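Local coordinates for protein PTS system fructose-specific EIIB component (Bacillus subtilis, PDB 1BLE) that takes a phosphoryl group from phospho-EIIA onto a histidine and passes it to incoming fructose during its transport across the membrane, at residues 22-36 and 75-89. Sequence-based numbering, arbitrary orientation.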
loop_
_atom_site.group_PDB
_atom_site.type_symbol
_atom_site.label_atom_id
_atom_site.label_comp_id
_atom_site.label_asym_id
_atom_site.label_seq_id
_atom_site.Cartn_x
_atom_site.Cartn_y
_atom_site.Cartn_z
ATOM N N TRP A 22 -2.151 8.256 -19.878
ATOM C CA TRP A 22 -1.074 7.535 -20.552
ATOM C C TRP A 22 -1.350 6.064 -20.476
ATOM O O TRP A 22 -1.164 5.340 -21.449
ATOM C CB TRP A 22 0.288 7.845 -19.945
ATOM C CG TRP A 22 0.786 9.130 -20.408
ATOM C CD1 TRP A 22 0.696 10.318 -19.752
ATOM C CD2 TRP A 22 1.373 9.413 -21.685
ATOM N NE1 TRP A 22 1.167 11.327 -20.556
ATOM C CE2 TRP A 22 1.582 10.807 -21.759
ATOM C CE3 TRP A 22 1.733 8.621 -22.794
ATOM C CZ2 TRP A 22 2.133 11.443 -22.873
ATOM C CZ3 TRP A 22 2.295 9.258 -23.920
ATOM C CH2 TRP A 22 2.477 10.658 -23.954
ATOM N N ILE A 23 -1.857 5.648 -19.328
ATOM C CA ILE A 23 -2.166 4.256 -19.112
ATOM C C ILE A 23 -3.228 3.749 -20.083
ATOM O O ILE A 23 -2.980 2.809 -20.837
ATOM C CB ILE A 23 -2.597 4.021 -17.642
ATOM C CG1 ILE A 23 -1.371 4.143 -16.721
ATOM C CG2 ILE A 23 -3.279 2.666 -17.481
ATOM C CD1 ILE A 23 -1.697 4.628 -15.340
ATOM N N LYS A 24 -4.392 4.407 -20.118
ATOM C CA LYS A 24 -5.483 3.947 -21.008
ATOM C C LYS A 24 -4.998 3.824 -22.451
ATOM O O LYS A 24 -5.348 2.888 -23.166
ATOM C CB LYS A 24 -6.748 4.855 -20.923
ATOM N N VAL A 25 -4.057 4.678 -22.792
ATOM C CA VAL A 25 -3.560 4.738 -24.129
ATOM C C VAL A 25 -2.594 3.635 -24.478
ATOM O O VAL A 25 -2.606 3.131 -25.580
ATOM C CB VAL A 25 -3.008 6.156 -24.425
ATOM C CG1 VAL A 25 -2.369 6.214 -25.733
ATOM C CG2 VAL A 25 -4.141 7.145 -24.438
ATOM N N HIS A 26 -1.748 3.240 -23.552
ATOM C CA HIS A 26 -0.804 2.167 -23.846
ATOM C C HIS A 26 -1.359 0.816 -23.347
ATOM O O HIS A 26 -0.821 -0.241 -23.695
ATOM C CB HIS A 26 0.535 2.410 -23.149
ATOM C CG HIS A 26 1.432 3.364 -23.853
ATOM N ND1 HIS A 26 2.007 3.086 -25.074
ATOM C CD2 HIS A 26 1.906 4.574 -23.487
ATOM C CE1 HIS A 26 2.798 4.079 -25.429
ATOM N NE2 HIS A 26 2.756 4.997 -24.483
ATOM N N ALA A 27 -2.425 0.849 -22.547
ATOM C CA ALA A 27 -2.977 -0.367 -21.967
ATOM C C ALA A 27 -1.842 -1.091 -21.172
ATOM O O ALA A 27 -1.370 -2.167 -21.559
ATOM C CB ALA A 27 -3.550 -1.246 -23.060
ATOM N N ALA A 28 -1.379 -0.476 -20.083
ATOM C CA ALA A 28 -0.311 -1.060 -19.282
ATOM C C ALA A 28 -0.902 -1.769 -18.094
ATOM O O ALA A 28 -1.941 -1.360 -17.597
ATOM C CB ALA A 28 0.638 0.003 -18.836
ATOM N N ASP A 29 -0.240 -2.835 -17.652
ATOM C CA ASP A 29 -0.717 -3.634 -16.533
ATOM C C ASP A 29 -0.266 -2.976 -15.223
ATOM O O ASP A 29 -1.046 -2.834 -14.259
ATOM C CB ASP A 29 -0.142 -5.071 -16.593
ATOM C CG ASP A 29 -0.286 -5.755 -17.997
ATOM O OD1 ASP A 29 -1.365 -5.693 -18.634
ATOM O OD2 ASP A 29 0.681 -6.417 -18.449
ATOM N N ARG A 30 0.977 -2.501 -15.231
ATOM C CA ARG A 30 1.583 -1.898 -14.047
ATOM C C ARG A 30 2.382 -0.608 -14.207
ATOM O O ARG A 30 2.922 -0.341 -15.274
ATOM C CB ARG A 30 2.488 -2.929 -13.401
ATOM C CG ARG A 30 3.388 -3.602 -14.383
ATOM C CD ARG A 30 3.937 -4.876 -13.765
ATOM N NE ARG A 30 2.948 -5.956 -13.606
ATOM C CZ ARG A 30 3.054 -6.927 -12.694
ATOM N NH1 ARG A 30 4.094 -6.934 -11.850
ATOM N NH2 ARG A 30 2.174 -7.929 -12.673
ATOM N N ILE A 31 2.464 0.159 -13.114
ATOM C CA ILE A 31 3.210 1.406 -13.038
ATOM C C ILE A 31 4.289 1.196 -11.996
ATOM O O ILE A 31 4.004 0.846 -10.864
ATOM C CB ILE A 31 2.344 2.554 -12.543
ATOM C CG1 ILE A 31 1.312 2.878 -13.572
ATOM C CG2 ILE A 31 3.152 3.827 -12.361
ATOM C CD1 ILE A 31 0.489 4.034 -13.127
ATOM N N ILE A 32 5.533 1.427 -12.358
ATOM C CA ILE A 32 6.575 1.246 -11.389
ATOM C C ILE A 32 7.358 2.537 -11.216
ATOM O O ILE A 32 7.778 3.157 -12.196
ATOM C CB ILE A 32 7.512 0.122 -11.827
ATOM C CG1 ILE A 32 6.725 -1.166 -11.994
ATOM C CG2 ILE A 32 8.605 -0.073 -10.817
ATOM C CD1 ILE A 32 7.409 -2.152 -12.898
ATOM N N VAL A 33 7.503 2.973 -9.970
ATOM C CA VAL A 33 8.292 4.185 -9.680
ATOM C C VAL A 33 9.707 3.685 -9.408
ATOM O O VAL A 33 9.921 2.784 -8.584
ATOM C CB VAL A 33 7.727 4.979 -8.458
ATOM C CG1 VAL A 33 8.696 6.036 -8.003
ATOM C CG2 VAL A 33 6.474 5.661 -8.858
ATOM N N VAL A 34 10.657 4.187 -10.181
ATOM C CA VAL A 34 12.047 3.749 -10.035
ATOM C C VAL A 34 12.837 4.894 -9.385
ATOM O O VAL A 34 12.955 5.977 -9.949
ATOM C CB VAL A 34 12.639 3.357 -11.434
ATOM C CG1 VAL A 34 13.985 2.735 -11.304
ATOM C CG2 VAL A 34 11.708 2.395 -12.165
ATOM N N SER A 35 13.307 4.676 -8.163
ATOM C CA SER A 35 14.067 5.703 -7.441
ATOM C C SER A 35 14.618 5.088 -6.196
ATOM O O SER A 35 13.867 4.500 -5.456
ATOM C CB SER A 35 13.178 6.889 -7.047
ATOM O OG SER A 35 13.735 7.595 -5.938
ATOM N N ASP A 36 15.920 5.250 -5.943
ATOM C CA ASP A 36 16.546 4.684 -4.737
ATOM C C ASP A 36 16.049 5.390 -3.472
ATOM O O ASP A 36 15.655 4.726 -2.526
ATOM C CB ASP A 36 18.076 4.734 -4.815
ATOM C CG ASP A 36 18.667 3.723 -5.814
ATOM O OD1 ASP A 36 18.289 3.744 -7.009
ATOM O OD2 ASP A 36 19.538 2.925 -5.400
ATOM N N TYR A 75 7.946 -11.647 -15.032
ATOM C CA TYR A 75 7.333 -10.518 -15.703
ATOM C C TYR A 75 7.625 -10.513 -17.194
ATOM O O TYR A 75 7.602 -9.470 -17.840
ATOM C CB TYR A 75 7.848 -9.223 -15.076
ATOM C CG TYR A 75 7.879 -9.213 -13.553
ATOM C CD1 TYR A 75 6.713 -9.069 -12.803
ATOM C CD2 TYR A 75 9.082 -9.361 -12.867
ATOM C CE1 TYR A 75 6.746 -9.053 -11.411
ATOM C CE2 TYR A 75 9.121 -9.347 -11.482
ATOM C CZ TYR A 75 7.956 -9.204 -10.767
ATOM O OH TYR A 75 8.025 -9.203 -9.393
ATOM N N GLU A 76 7.865 -11.693 -17.743
ATOM C CA GLU A 76 8.168 -11.812 -19.157
ATOM C C GLU A 76 6.932 -11.431 -19.975
ATOM O O GLU A 76 5.845 -11.980 -19.757
ATOM C CB GLU A 76 8.585 -13.246 -19.477
ATOM C CG GLU A 76 9.522 -13.365 -20.672
ATOM C CD GLU A 76 9.583 -14.779 -21.234
ATOM O OE1 GLU A 76 8.724 -15.614 -20.843
ATOM O OE2 GLU A 76 10.475 -15.048 -22.086
ATOM N N GLY A 77 7.102 -10.472 -20.882
ATOM C CA GLY A 77 5.997 -10.042 -21.712
ATOM C C GLY A 77 5.096 -8.982 -21.098
ATOM O O GLY A 77 4.286 -8.380 -21.811
ATOM N N VAL A 78 5.210 -8.780 -19.778
ATOM C CA VAL A 78 4.418 -7.778 -19.033
ATOM C C VAL A 78 4.588 -6.387 -19.658
ATOM O O VAL A 78 5.684 -6.037 -20.131
ATOM C CB VAL A 78 4.863 -7.661 -17.544
ATOM C CG1 VAL A 78 4.065 -6.589 -16.853
ATOM C CG2 VAL A 78 4.693 -8.962 -16.811
ATOM N N THR A 79 3.511 -5.601 -19.637
ATOM C CA THR A 79 3.506 -4.263 -20.201
ATOM C C THR A 79 3.514 -3.247 -19.074
ATOM O O THR A 79 2.537 -3.137 -18.335
ATOM C CB THR A 79 2.270 -4.092 -21.100
ATOM O OG1 THR A 79 2.582 -4.614 -22.394
ATOM C CG2 THR A 79 1.844 -2.632 -21.234
ATOM N N ALA A 80 4.592 -2.471 -18.981
ATOM C CA ALA A 80 4.740 -1.482 -17.919
ATOM C C ALA A 80 5.099 -0.079 -18.340
ATOM O O ALA A 80 5.621 0.167 -19.434
ATOM C CB ALA A 80 5.773 -1.954 -16.946
ATOM N N MET A 81 4.911 0.833 -17.396
ATOM C CA MET A 81 5.195 2.249 -17.571
ATOM C C MET A 81 6.000 2.661 -16.330
ATOM O O MET A 81 5.579 2.389 -15.203
ATOM C CB MET A 81 3.865 2.985 -17.645
ATOM C CG MET A 81 3.976 4.432 -17.867
ATOM S SD MET A 81 2.389 5.204 -17.807
ATOM C CE MET A 81 2.983 6.843 -17.275
ATOM N N LEU A 82 7.209 3.197 -16.535
ATOM C CA LEU A 82 8.096 3.637 -15.426
ATOM C C LEU A 82 7.980 5.146 -15.131
ATOM O O LEU A 82 7.777 5.967 -16.045
ATOM C CB LEU A 82 9.551 3.323 -15.759
ATOM C CG LEU A 82 9.848 1.873 -16.142
ATOM C CD1 LEU A 82 11.298 1.715 -16.543
ATOM C CD2 LEU A 82 9.554 0.973 -14.963
ATOM N N LEU A 83 8.092 5.494 -13.855
ATOM C CA LEU A 83 8.041 6.871 -13.423
ATOM C C LEU A 83 9.371 7.209 -12.785
ATOM O O LEU A 83 9.893 6.434 -11.971
ATOM C CB LEU A 83 6.922 7.052 -12.419
ATOM C CG LEU A 83 5.571 7.311 -13.086
ATOM C CD1 LEU A 83 4.473 7.351 -12.028
ATOM C CD2 LEU A 83 5.648 8.625 -13.862
ATOM N N PHE A 84 9.932 8.356 -13.143
ATOM C CA PHE A 84 11.224 8.772 -12.598
ATOM C C PHE A 84 11.112 10.172 -12.006
ATOM O O PHE A 84 10.321 10.981 -12.456
ATOM C CB PHE A 84 12.314 8.759 -13.705
ATOM C CG PHE A 84 12.623 7.388 -14.253
ATOM C CD1 PHE A 84 13.517 6.554 -13.617
ATOM C CD2 PHE A 84 11.959 6.903 -15.368
ATOM C CE1 PHE A 84 13.724 5.260 -14.095
ATOM C CE2 PHE A 84 12.166 5.630 -15.827
ATOM C CZ PHE A 84 13.041 4.810 -15.202
ATOM N N GLU A 85 11.894 10.441 -10.970
ATOM C CA GLU A 85 11.929 11.758 -10.317
ATOM C C GLU A 85 12.843 12.670 -11.135
ATOM O O GLU A 85 12.639 13.884 -11.160
ATOM C CB GLU A 85 12.630 11.664 -8.972
ATOM C CG GLU A 85 11.866 11.745 -7.716
ATOM C CD GLU A 85 12.861 11.728 -6.550
ATOM O OE1 GLU A 85 13.573 10.699 -6.357
ATOM O OE2 GLU A 85 12.983 12.764 -5.863
ATOM N N ASN A 86 13.884 12.081 -11.743
ATOM C CA ASN A 86 14.926 12.819 -12.482
ATOM C C ASN A 86 15.611 11.991 -13.584
ATOM O O ASN A 86 15.413 10.787 -13.658
ATOM C CB ASN A 86 15.991 13.254 -11.472
ATOM C CG ASN A 86 16.597 12.069 -10.707
ATOM O OD1 ASN A 86 16.588 12.024 -9.474
ATOM N ND2 ASN A 86 17.115 11.098 -11.447
ATOM N N PRO A 87 16.492 12.620 -14.401
ATOM C CA PRO A 87 17.202 11.902 -15.480
ATOM C C PRO A 87 18.453 11.051 -15.062
ATOM O O PRO A 87 18.944 10.223 -15.846
ATOM C CB PRO A 87 17.608 13.026 -16.424
ATOM C CG PRO A 87 16.799 14.217 -15.962
ATOM C CD PRO A 87 16.714 14.065 -14.509
ATOM N N SER A 88 18.955 11.201 -13.840
ATOM C CA SER A 88 20.114 10.430 -13.442
ATOM C C SER A 88 19.750 8.990 -13.143
ATOM O O SER A 88 20.471 8.067 -13.504
ATOM C CB SER A 88 20.771 11.077 -12.247
ATOM O OG SER A 88 20.870 12.468 -12.479
ATOM N N ASP A 89 18.650 8.779 -12.445
ATOM C CA ASP A 89 18.239 7.428 -12.151
ATOM C C ASP A 89 17.933 6.710 -13.483
ATOM O O ASP A 89 17.984 5.496 -13.522
ATOM C CB ASP A 89 16.997 7.440 -11.264
ATOM C CG ASP A 89 17.257 7.981 -9.879
ATOM O OD1 ASP A 89 18.221 7.534 -9.238
ATOM O OD2 ASP A 89 16.454 8.811 -9.405
HETATM O O HOH W 1 13.718 8.381 -10.477
HETATM O O HOH W 2 16.086 9.012 -6.412
#
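Met-81 runs out extended against helix 18-26, its CG anti to the backbone N (chi1 -178°), placing CE 3.9 Å from Trp-22 CB; its side chain crosses that of Ile-23 at about a right angle, SD near Ile-23 CG1. On this face of the sheet Leu-83 packs against Ile-31 and Val-33, its side chain about 9 Å from that of His-15, the phosphohistidine intermediate. Strands 30-34 and 79-84 are neighbours in the parallel core of the EIIB sheet, helices on both faces, laced by a ladder that includes Ile-32 N to Met-81 O (3.0 Å) and Val-34 N to Leu-83 O (3.0 Å). On the other face, Leu-82 CD2 meets Ile-32 CB and Val-34 CG2, with Met-66 of helix 63-71 packed on all three residues. At the N-terminal end Asp-29 grips Thr-79 twice: its N donates to Thr-79 O (2.9 Å), and its OD2 receives Thr-79 N (3.2 Å) from above the carboxylate plane. With an alanine in place of this aspartate, Thr-79 N would probably lose its carboxylate partner. At the C-terminal end a water joins Val-34 O (2.6 Å), Glu-85 N and Asp-89 OD2. Direct backbone pairing thus gives way to water-mediated bonding where the strands diverge, with apolar packing on both faces between.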